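PDB 5ISV: [Ribosomal protein bS18]-alanine N-acetyltransferase from Escherichia coli O157:H7, which probably transfers an acetyl group from acetyl-CoA to the N-terminal alanine of ribosomal protein bS18, as a GNAT-family N-acetyltransferase. Local coordinates for residues L12-H17 with G49-F54; F43-N48 with Q78-A83; A98-E103 with L118-A123; H23-S28 with Y129-D134. All coordinates share one frame; numbering follows the deposited sequence.

Contact 1 of 4, residues L12-H17 with G49-F54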
# COMPACT_ATOMS: atom_id res chain seq x y z
N LEU A 12 -11.81 5.07 9.51
CA LEU A 12 -11.05 6.11 8.82
C LEU A 12 -10.53 7.20 9.78
O LEU A 12 -9.41 7.63 9.63
CB LEU A 12 -11.80 6.68 7.59
CG LEU A 12 -12.01 5.68 6.44
CD1 LEU A 12 -12.88 6.33 5.39
CD2 LEU A 12 -10.68 5.23 5.82
N PRO A 13 -11.27 7.58 10.84
CA PRO A 13 -10.66 8.54 11.77
C PRO A 13 -9.35 8.02 12.43
O PRO A 13 -8.38 8.77 12.58
CB PRO A 13 -11.76 8.79 12.81
CG PRO A 13 -13.01 8.41 12.11
CD PRO A 13 -12.67 7.29 11.20
N ALA A 14 -9.32 6.76 12.84
CA ALA A 14 -8.10 6.19 13.35
C ALA A 14 -7.00 6.17 12.29
O ALA A 14 -5.83 6.46 12.61
CB ALA A 14 -8.34 4.79 13.94
N ALA A 15 -7.34 5.90 11.02
CA ALA A 15 -6.31 5.88 9.98
C ALA A 15 -5.77 7.29 9.77
O ALA A 15 -4.55 7.46 9.62
CB ALA A 15 -6.80 5.25 8.69
N TYR A 16 -6.67 8.29 9.72
CA TYR A 16 -6.25 9.70 9.62
C TYR A 16 -5.27 10.15 10.72
O TYR A 16 -4.29 10.84 10.48
CB TYR A 16 -7.49 10.63 9.56
CG TYR A 16 -7.16 12.10 9.57
CD1 TYR A 16 -6.88 12.74 8.39
CD2 TYR A 16 -7.12 12.86 10.76
CE1 TYR A 16 -6.57 14.08 8.34
CE2 TYR A 16 -6.80 14.22 10.73
CZ TYR A 16 -6.52 14.84 9.51
OH TYR A 16 -6.21 16.19 9.44
N HIS A 17 -5.55 9.72 11.96
CA HIS A 17 -4.69 10.01 13.10
C HIS A 17 -3.26 9.43 12.89
O HIS A 17 -2.26 10.10 13.14
CB HIS A 17 -5.39 9.46 14.39
CG HIS A 17 -4.61 9.64 15.67
ND1 HIS A 17 -4.50 10.85 16.31
CD2 HIS A 17 -3.90 8.75 16.41
CE1 HIS A 17 -3.79 10.70 17.42
NE2 HIS A 17 -3.40 9.43 17.49
N GLY A 49 -5.13 -3.82 20.57
CA GLY A 49 -6.35 -3.06 20.58
C GLY A 49 -6.30 -1.71 19.90
O GLY A 49 -7.37 -1.06 19.75
N LYS A 50 -5.12 -1.27 19.48
CA LYS A 50 -4.98 0.04 18.86
C LYS A 50 -4.58 -0.13 17.39
O LYS A 50 -3.71 -0.97 17.04
CB LYS A 50 -3.87 0.83 19.57
CG LYS A 50 -4.08 0.96 21.08
CD LYS A 50 -5.32 1.78 21.36
CE LYS A 50 -5.47 1.97 22.86
NZ LYS A 50 -6.43 3.06 23.11
N MET A 51 -5.20 0.65 16.49
CA MET A 51 -4.73 0.59 15.11
C MET A 51 -3.28 1.03 15.04
O MET A 51 -2.92 2.06 15.61
CB MET A 51 -5.59 1.49 14.25
CG MET A 51 -5.29 1.26 12.75
SD MET A 51 -6.08 2.41 11.60
CE MET A 51 -7.80 2.00 11.86
N ALA A 52 -2.45 0.22 14.37
CA ALA A 52 -1.04 0.49 14.25
C ALA A 52 -0.56 0.81 12.81
O ALA A 52 0.46 1.47 12.63
CB ALA A 52 -0.26 -0.68 14.82
N ALA A 53 -1.30 0.32 11.83
CA ALA A 53 -0.95 0.56 10.41
C ALA A 53 -2.20 0.39 9.55
O ALA A 53 -3.16 -0.25 9.93
CB ALA A 53 0.15 -0.40 9.99
N PHE A 54 -2.15 0.99 8.35
CA PHE A 54 -3.23 0.77 7.38
C PHE A 54 -2.64 0.79 5.95
O PHE A 54 -1.56 1.30 5.76
CB PHE A 54 -4.31 1.88 7.47
CG PHE A 54 -3.81 3.24 7.10
CD1 PHE A 54 -3.75 3.64 5.75
CD2 PHE A 54 -3.35 4.13 8.04
CE1 PHE A 54 -3.23 4.85 5.44
CE2 PHE A 54 -2.86 5.36 7.72
CZ PHE A 54 -2.79 5.73 6.39

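Contact 2 of 4, residues F43-N48 with Q78-A83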
# COMPACT_ATOMS: atom_id res chain seq x y z
N PHE A 43 -7.13 -2.34 4.24
CA PHE A 43 -6.80 -3.19 5.44
C PHE A 43 -6.20 -2.33 6.53
O PHE A 43 -5.55 -1.31 6.29
CB PHE A 43 -5.80 -4.30 5.06
CG PHE A 43 -6.39 -5.36 4.17
CD1 PHE A 43 -7.38 -6.23 4.65
CD2 PHE A 43 -5.96 -5.48 2.83
CE1 PHE A 43 -7.93 -7.20 3.85
CE2 PHE A 43 -6.53 -6.43 2.03
CZ PHE A 43 -7.51 -7.28 2.51
N GLN A 44 -6.36 -2.83 7.78
CA GLN A 44 -5.75 -2.22 8.96
C GLN A 44 -5.09 -3.33 9.78
O GLN A 44 -5.49 -4.49 9.66
CB GLN A 44 -6.81 -1.53 9.81
CG GLN A 44 -7.92 -2.48 10.31
CD GLN A 44 -8.84 -1.87 11.33
OE1 GLN A 44 -8.39 -1.22 12.26
NE2 GLN A 44 -10.14 -2.04 11.15
N LEU A 45 -4.03 -2.95 10.46
CA LEU A 45 -3.38 -3.88 11.42
C LEU A 45 -3.50 -3.22 12.78
O LEU A 45 -3.16 -2.06 12.98
CB LEU A 45 -1.92 -4.08 11.04
CG LEU A 45 -1.16 -5.11 11.87
CD1 LEU A 45 -0.04 -5.76 11.10
CD2 LEU A 45 -0.60 -4.52 13.18
N THR A 46 -4.01 -3.98 13.75
CA THR A 46 -4.20 -3.48 15.11
C THR A 46 -3.24 -4.28 16.00
O THR A 46 -3.06 -5.49 15.82
CB THR A 46 -5.64 -3.67 15.56
OG1 THR A 46 -5.97 -5.05 15.51
CG2 THR A 46 -6.64 -2.91 14.79
N GLN A 47 -2.56 -3.57 16.89
CA GLN A 47 -1.69 -4.20 17.90
C GLN A 47 -2.28 -3.84 19.25
O GLN A 47 -2.43 -2.67 19.62
CB GLN A 47 -0.27 -3.69 17.82
CG GLN A 47 0.60 -4.37 18.86
CD GLN A 47 2.05 -4.00 18.73
OE1 GLN A 47 2.59 -3.26 19.57
NE2 GLN A 47 2.71 -4.53 17.73
N ASN A 48 -2.55 -4.88 20.05
CA ASN A 48 -3.08 -4.74 21.41
C ASN A 48 -4.17 -3.69 21.51
O ASN A 48 -4.16 -2.78 22.37
CB ASN A 48 -1.91 -4.50 22.33
CG ASN A 48 -0.93 -5.69 22.33
OD1 ASN A 48 -1.32 -6.85 22.10
ND2 ASN A 48 0.33 -5.39 22.57
N GLN A 78 8.88 -3.06 13.53
CA GLN A 78 8.23 -4.20 14.18
C GLN A 78 7.65 -5.14 13.16
O GLN A 78 6.84 -6.00 13.49
CB GLN A 78 7.12 -3.73 15.10
CG GLN A 78 7.68 -2.88 16.21
CD GLN A 78 8.71 -3.62 17.02
OE1 GLN A 78 9.83 -3.15 17.20
NE2 GLN A 78 8.33 -4.79 17.52
N GLY A 79 8.00 -4.95 11.88
CA GLY A 79 7.50 -5.83 10.86
C GLY A 79 6.08 -5.61 10.42
O GLY A 79 5.56 -6.43 9.67
N LEU A 80 5.44 -4.52 10.87
CA LEU A 80 3.99 -4.38 10.67
C LEU A 80 3.65 -4.00 9.25
O LEU A 80 2.69 -4.51 8.70
CB LEU A 80 3.38 -3.41 11.67
CG LEU A 80 3.66 -3.68 13.16
CD1 LEU A 80 2.88 -2.64 13.91
CD2 LEU A 80 3.27 -5.10 13.49
N GLY A 81 4.50 -3.18 8.66
CA GLY A 81 4.31 -2.85 7.25
C GLY A 81 4.40 -4.08 6.34
O GLY A 81 3.53 -4.30 5.51
N ARG A 82 5.46 -4.89 6.51
CA ARG A 82 5.55 -6.21 5.81
C ARG A 82 4.37 -7.08 6.05
O ARG A 82 3.91 -7.74 5.13
CB ARG A 82 6.75 -7.07 6.24
CG ARG A 82 8.02 -6.75 5.58
CD ARG A 82 9.16 -7.55 6.18
NE ARG A 82 10.41 -7.18 5.57
CZ ARG A 82 10.90 -7.71 4.44
NH1 ARG A 82 10.26 -8.67 3.79
NH2 ARG A 82 12.05 -7.26 3.98
N ALA A 83 3.96 -7.19 7.32
CA ALA A 83 2.86 -8.10 7.63
C ALA A 83 1.63 -7.68 6.83
O ALA A 83 0.93 -8.52 6.29
CB ALA A 83 2.58 -8.16 9.14

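Contact 3 of 4, residues A98-E103 with L118-A123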
# COMPACT_ATOMS: atom_id res chain seq x y z
N ALA A 98 -3.59 -9.75 -11.19
CA ALA A 98 -2.35 -9.95 -11.94
C ALA A 98 -1.15 -9.18 -11.43
O ALA A 98 -0.04 -9.71 -11.43
CB ALA A 98 -2.59 -9.61 -13.39
N THR A 99 -1.36 -7.92 -11.07
CA THR A 99 -0.26 -7.06 -10.61
C THR A 99 -0.72 -6.17 -9.50
O THR A 99 -1.94 -5.92 -9.36
CB THR A 99 0.27 -6.15 -11.75
OG1 THR A 99 -0.83 -5.39 -12.27
CG2 THR A 99 0.91 -6.96 -12.87
N LEU A 100 0.26 -5.76 -8.68
CA LEU A 100 0.10 -4.69 -7.69
C LEU A 100 1.14 -3.60 -8.02
O LEU A 100 2.33 -3.88 -8.11
CB LEU A 100 0.29 -5.24 -6.27
CG LEU A 100 0.38 -4.22 -5.14
CD1 LEU A 100 -0.93 -3.43 -5.00
CD2 LEU A 100 0.64 -4.95 -3.82
N TRP A 101 0.68 -2.37 -8.07
CA TRP A 101 1.50 -1.19 -8.38
C TRP A 101 1.55 -0.25 -7.17
O TRP A 101 0.59 -0.14 -6.42
CB TRP A 101 0.83 -0.38 -9.52
CG TRP A 101 0.71 -1.12 -10.77
CD1 TRP A 101 -0.25 -2.03 -11.11
CD2 TRP A 101 1.62 -1.05 -11.86
NE1 TRP A 101 0.02 -2.54 -12.35
CE2 TRP A 101 1.17 -1.97 -12.82
CE3 TRP A 101 2.79 -0.33 -12.12
CZ2 TRP A 101 1.82 -2.14 -14.06
CZ3 TRP A 101 3.45 -0.51 -13.36
CH2 TRP A 101 2.97 -1.41 -14.29
N LEU A 102 2.65 0.45 -7.03
CA LEU A 102 2.77 1.52 -6.02
C LEU A 102 3.72 2.58 -6.49
O LEU A 102 4.44 2.38 -7.48
CB LEU A 102 3.23 0.98 -4.63
CG LEU A 102 4.60 0.31 -4.57
CD1 LEU A 102 5.78 1.27 -4.48
CD2 LEU A 102 4.65 -0.63 -3.35
N GLU A 103 3.72 3.71 -5.80
CA GLU A 103 4.60 4.82 -6.09
C GLU A 103 5.32 5.19 -4.79
O GLU A 103 4.69 5.19 -3.71
CB GLU A 103 3.74 6.00 -6.53
CG GLU A 103 4.21 6.71 -7.73
CD GLU A 103 3.15 7.61 -8.35
OE1 GLU A 103 2.28 8.12 -7.63
OE2 GLU A 103 3.20 7.82 -9.57
N LEU A 118 10.22 -8.04 -1.45
CA LEU A 118 8.93 -8.65 -1.67
C LEU A 118 8.62 -9.02 -3.12
O LEU A 118 7.56 -9.59 -3.39
CB LEU A 118 7.81 -7.76 -1.13
CG LEU A 118 7.80 -7.50 0.37
CD1 LEU A 118 6.77 -6.45 0.75
CD2 LEU A 118 7.54 -8.79 1.14
N GLY A 119 9.52 -8.68 -4.02
CA GLY A 119 9.39 -9.03 -5.45
C GLY A 119 9.06 -7.86 -6.34
O GLY A 119 8.91 -8.07 -7.57
N PHE A 120 8.94 -6.65 -5.80
CA PHE A 120 8.62 -5.47 -6.67
C PHE A 120 9.82 -5.11 -7.57
O PHE A 120 10.95 -5.20 -7.13
CB PHE A 120 8.25 -4.25 -5.84
CG PHE A 120 6.86 -4.27 -5.24
CD1 PHE A 120 6.59 -4.92 -4.03
CD2 PHE A 120 5.80 -3.57 -5.85
CE1 PHE A 120 5.32 -4.90 -3.50
CE2 PHE A 120 4.55 -3.56 -5.31
CZ PHE A 120 4.30 -4.20 -4.13
N ASN A 121 9.52 -4.68 -8.80
CA ASN A 121 10.53 -4.22 -9.77
C ASN A 121 10.22 -2.76 -10.05
O ASN A 121 9.06 -2.41 -10.14
CB ASN A 121 10.39 -4.98 -11.09
CG ASN A 121 10.31 -6.48 -10.91
OD1 ASN A 121 11.28 -7.11 -10.51
ND2 ASN A 121 9.13 -7.07 -11.16
N GLU A 122 11.23 -1.93 -10.22
CA GLU A 122 11.03 -0.56 -10.76
C GLU A 122 10.47 -0.66 -12.19
O GLU A 122 11.09 -1.30 -13.03
CB GLU A 122 12.36 0.19 -10.79
CG GLU A 122 12.29 1.59 -11.37
CD GLU A 122 13.63 2.29 -11.36
OE1 GLU A 122 14.17 2.51 -10.26
OE2 GLU A 122 14.15 2.61 -12.45
N ALA A 123 9.33 -0.03 -12.44
CA ALA A 123 8.70 -0.03 -13.75
C ALA A 123 9.12 1.24 -14.47
O ALA A 123 9.42 1.19 -15.64
CB ALA A 123 7.18 -0.09 -13.61

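Contact 4 of 4, residues H23-S28 with Y129-D134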
# COMPACT_ATOMS: atom_id res chain seq x y z
N HIS A 23 3.24 10.68 8.38
CA HIS A 23 3.63 11.31 7.09
C HIS A 23 3.79 12.82 7.17
O HIS A 23 2.92 13.48 7.71
CB HIS A 23 2.58 10.94 6.05
CG HIS A 23 2.65 9.52 5.59
ND1 HIS A 23 1.67 8.93 4.81
CD2 HIS A 23 3.64 8.60 5.70
CE1 HIS A 23 2.02 7.69 4.53
NE2 HIS A 23 3.21 7.46 5.06
N ALA A 24 4.89 13.35 6.62
CA ALA A 24 5.12 14.80 6.50
C ALA A 24 4.23 15.54 5.51
O ALA A 24 4.05 16.75 5.63
CB ALA A 24 6.57 15.09 6.17
N PHE A 25 3.69 14.80 4.52
CA PHE A 25 2.83 15.34 3.47
C PHE A 25 1.55 14.54 3.61
O PHE A 25 1.21 13.73 2.75
CB PHE A 25 3.48 15.19 2.06
CG PHE A 25 4.78 15.90 1.92
CD1 PHE A 25 5.96 15.30 2.36
CD2 PHE A 25 4.85 17.16 1.30
CE1 PHE A 25 7.15 15.98 2.28
CE2 PHE A 25 6.05 17.82 1.18
CZ PHE A 25 7.20 17.23 1.67
N PRO A 26 0.83 14.74 4.73
CA PRO A 26 -0.27 13.87 4.99
C PRO A 26 -1.47 14.12 4.09
O PRO A 26 -1.72 15.25 3.66
CB PRO A 26 -0.65 14.20 6.42
CG PRO A 26 -0.29 15.63 6.56
CD PRO A 26 0.99 15.74 5.78
N TRP A 27 -2.18 13.04 3.85
CA TRP A 27 -3.50 13.08 3.31
C TRP A 27 -4.47 13.93 4.16
O TRP A 27 -4.38 13.95 5.37
CB TRP A 27 -4.06 11.63 3.20
CG TRP A 27 -3.80 10.97 1.88
CD1 TRP A 27 -2.97 11.39 0.88
CD2 TRP A 27 -4.39 9.76 1.42
NE1 TRP A 27 -3.03 10.53 -0.20
CE2 TRP A 27 -3.89 9.52 0.11
CE3 TRP A 27 -5.31 8.88 1.95
CZ2 TRP A 27 -4.26 8.42 -0.63
CZ3 TRP A 27 -5.66 7.79 1.27
CH2 TRP A 27 -5.18 7.58 -0.06
N SER A 28 -5.37 14.64 3.48
CA SER A 28 -6.52 15.31 4.13
C SER A 28 -7.65 14.34 4.40
O SER A 28 -7.68 13.25 3.83
CB SER A 28 -7.05 16.41 3.25
OG SER A 28 -7.77 15.86 2.16
N TYR A 129 8.34 14.44 -9.53
CA TYR A 129 6.91 14.24 -9.33
C TYR A 129 6.40 14.79 -8.00
O TYR A 129 5.27 15.25 -7.89
CB TYR A 129 6.52 12.77 -9.49
CG TYR A 129 5.05 12.55 -9.40
CD1 TYR A 129 4.25 12.89 -10.51
CD2 TYR A 129 4.42 12.11 -8.23
CE1 TYR A 129 2.89 12.73 -10.49
CE2 TYR A 129 3.05 11.96 -8.19
CZ TYR A 129 2.27 12.29 -9.31
OH TYR A 129 0.94 12.09 -9.24
N TYR A 130 7.21 14.67 -6.95
CA TYR A 130 6.79 15.00 -5.61
C TYR A 130 7.42 16.27 -5.14
O TYR A 130 8.61 16.48 -5.35
CB TYR A 130 7.14 13.88 -4.60
CG TYR A 130 6.27 12.64 -4.68
CD1 TYR A 130 4.92 12.70 -4.37
CD2 TYR A 130 6.79 11.40 -5.09
CE1 TYR A 130 4.09 11.61 -4.46
CE2 TYR A 130 5.94 10.28 -5.17
CZ TYR A 130 4.59 10.40 -4.86
OH TYR A 130 3.78 9.27 -4.97
N PRO A 131 6.67 17.07 -4.34
CA PRO A 131 7.32 18.18 -3.65
C PRO A 131 8.12 17.71 -2.45
O PRO A 131 7.78 16.71 -1.80
CB PRO A 131 6.14 19.04 -3.17
CG PRO A 131 5.09 18.02 -2.89
CD PRO A 131 5.24 16.97 -3.97
N THR A 132 9.21 18.40 -2.19
CA THR A 132 9.89 18.28 -0.91
C THR A 132 9.90 19.61 -0.17
O THR A 132 9.41 20.64 -0.64
CB THR A 132 11.36 17.76 -1.06
OG1 THR A 132 12.16 18.76 -1.72
CG2 THR A 132 11.41 16.45 -1.86
N THR A 133 10.45 19.55 1.04
CA THR A 133 10.70 20.74 1.83
C THR A 133 11.82 21.61 1.26
O THR A 133 11.96 22.74 1.71
CB THR A 133 11.08 20.39 3.29
OG1 THR A 133 12.26 19.58 3.30
CG2 THR A 133 9.95 19.64 3.94
N ASP A 134 12.61 21.07 0.32
CA ASP A 134 13.73 21.79 -0.32
C ASP A 134 13.43 22.19 -1.75
O ASP A 134 13.84 23.26 -2.16
CB ASP A 134 15.01 20.93 -0.30
CG ASP A 134 15.89 21.18 0.94
OD1 ASP A 134 16.24 22.36 1.18
OD2 ASP A 134 16.25 20.21 1.65

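Contact 1 of 4, residues L12-H17 with G49-F54
Ala14 and Ala15 are the two low bumps that helix 12-17 offers to strand 50-54, and the longer side chains of Met51 and Phe54 rise to meet them. The Met51 chain runs out nearly straight and bends only at its last torsion (chi3 -65°), which lays its terminal methyl against the helix: CE comes to 3.5 Å from Ala14 CB. Its sulfur lies against the backbone of Ala15, with Met51 SD 3.8 Å from Ala15 N, a packing distance. Ala15 then fills the step between Met51 and the aromatic ring. Its CB lies over one face of Phe54, 4.1 Å from the ring centroid and 27° off the normal, a CH-pi contact. The ring also reaches the helix backbone, with Phe54 CE2 3.3 Å from Ala15 O. Such short alanine side chains allow the axes to pass at 8.7 Å, crossing at -80°, almost perpendicular. Phe32 of helix 29-34 meets Phe54 edge-to-face, and Ile18 packs on both Met51 and Phe54. Between Met51 and Phe54, Ala52 and Ala53 form a classic beta bulge opposite Leu45, consistent with Met51 and Phe54 facing the same helix although three positions apart. Here the first helix of the GNAT fold covers one face of the central sheet, beside Ala70 of the predicted acetyl-CoA site.

Contact 2 of 4, residues F43-N48 with Q78-A83
Leu45 overlaps Leu80 across the gap between strand 43-47 and the first turn of helix 80-94, the two side chains crossing at about a right angle. Both methyls of Leu45 take part. CD2 packs on the isopropyl end of its partner, 3.9 Å from Leu80 CD2 and only slightly farther from Leu80 CD1. The other branch slips past toward the helix backbone, where Leu45 CD1 lies 3.8 Å from Leu80 O, and it also reaches Ala83 CB at 4.1 Å. One leucine of the strand thus spans residues a turn apart on the helix. Its CG stands anti to the backbone N (chi1 -175°), while in Leu80 it is the carbonyl carbon that CG opposes (chi1 -53°); from these two settings the branched ends meet. Helix 80-94 follows strand 63-71 in the GNAT fold, and the predicted acetyl-CoA-binding residue Val71 packs near Leu80. Gly79 and Gly81 belong to the GNAT Q/R-x-x-G-x-G/A signature, whose loop and helix start bind the CoA pyrophosphate in relatives and probably do so here. Gly79 occupies the N-cap position, and the first turn is closed by Ala83 N bonded to Gly79 O at 2.9 Å. Gln47 touches more loosely at the margin: its NE2 passes 4.3 Å from Leu80 CD1, and that nitrogen is hydrogen-bonded to Asn2 OD1 of edge strand 2-6. That strand also supplies Ile4 against Leu45, and Tyr75, in the loop before helix 80-94, touches both Gln47 and Leu80.

Contact 3 of 4, residues A98-E103 with L118-A123
Phe120 turns its ring into a corner made by Leu100 and Leu102, two residues of strand 99-103 that approach it from different directions. Leu102 lies over one face: its CD2 is 4.0 Å from the ring centroid and 29° off the normal, a CH-pi contact, with Leu102 CD2 and Phe120 CE2 3.5 Å apart. The first torsion explains this reach. Leu102 CG sits between the backbone N and the carbonyl carbon (chi1 61°), which swings the isopropyl end toward the aromatic ring even though the CB does not aim at it. Leu100 instead meets the far end of the ring, CD2 standing 3.7 Å from Phe120 CZ, and its backbone joins in, with Leu100 O 3.6 Å from Phe120 CE2. Both leucine side chains are inclined to the phenylalanine rather than lying alongside it. A second, smaller contact involves Trp101, whose CB points away from the other segment but whose six-membered ring returns to place CZ3 3.8 Å from Ala123 CB. Its indole NE1 makes a weak, bent bond to Thr99 OG1 (3.0 Å, 127°). Phe120 reaches this corner directly after the Schellman motif that ends helix 109-117, with Gly119 at positive phi. Leu144 of strand 136-145 also packs on Phe120, and the ring of Tyr115 meets it too. The Phe120 cluster packs the exit of helix 109-117 against GNAT strand 99-105, next to the predicted active site: Leu102 lies about 4 Å, between side chains, from the predicted proton donor Tyr115 and directly precedes Glu103, the predicted proton acceptor.

Contact 4 of 4, residues H23-S28 with Y129-D134
A single aromatic ring, Phe25, makes the entire contact between two loops about a hundred residues apart in sequence, and it rests mainly on backbone. The far end of the ring makes the closest approaches: Phe25 CZ is 3.6 Å from Pro131 O and 3.9 Å from Thr132 CA, while Thr133 N lies near the ring plane at its edge, 4.0 Å from the same CZ. Side-chain packing is slighter: Phe25 CE2 stands 4.2 Å from Pro131 CG, and Phe25 CZ is 4.3 Å from Thr133 CG2. With CG beside the backbone N and opposed to the carbonyl carbon (chi1 -60°), the ring extends from the 23-28 loop toward residues 131-133. The backbone it meets is shaped by an ST turn, in which Asp134 N donates to Thr132 OG1 at 3.1 Å and 145°; that hydroxyl oxygen is also hydrogen-bonded with Gly135 N. Arg105 ties both sides together, since it forms a cation-pi pair with Phe25 and its NH1 hydrogen-bonds Pro131 O, so the carbonyl touched by the ring is held by the same guanidinium group. Only 134 Å² is buried, and Pro131 lies about 10 Å from predicted active-site Glu103, between side chains. As in GNAT relatives, where the loop between the first two helices and that between the last two strands flank the acceptor-substrate cleft, this bridge probably borders the peptide-binding side of the site.

Overall arrangement
Contacts 1 and 2 are joined through the sheet: neighbouring strands 43-47 and 50-60 pair where Ala52 N and Ala53 O meet the backbone of Leu45, and the centres of the two contacts lie about 10 Å apart. Contact 3 sits on the opposite side of the chain's centre, its own centre about 25 Å from that of contact 1, yet it meets contact 2 through Arg82 and Leu118. Contact 4 bridges the halves, touching contact 1 where Tyr16 packs on Trp27 and contact 3 where Glu103 OE1 lies 3.3 Å from Tyr130 OH, a probable hydrogen bond. Contacts 1 and 2 thus flank predicted acetyl-CoA-binding residues, whereas contacts 3 and 4 converge on Glu103.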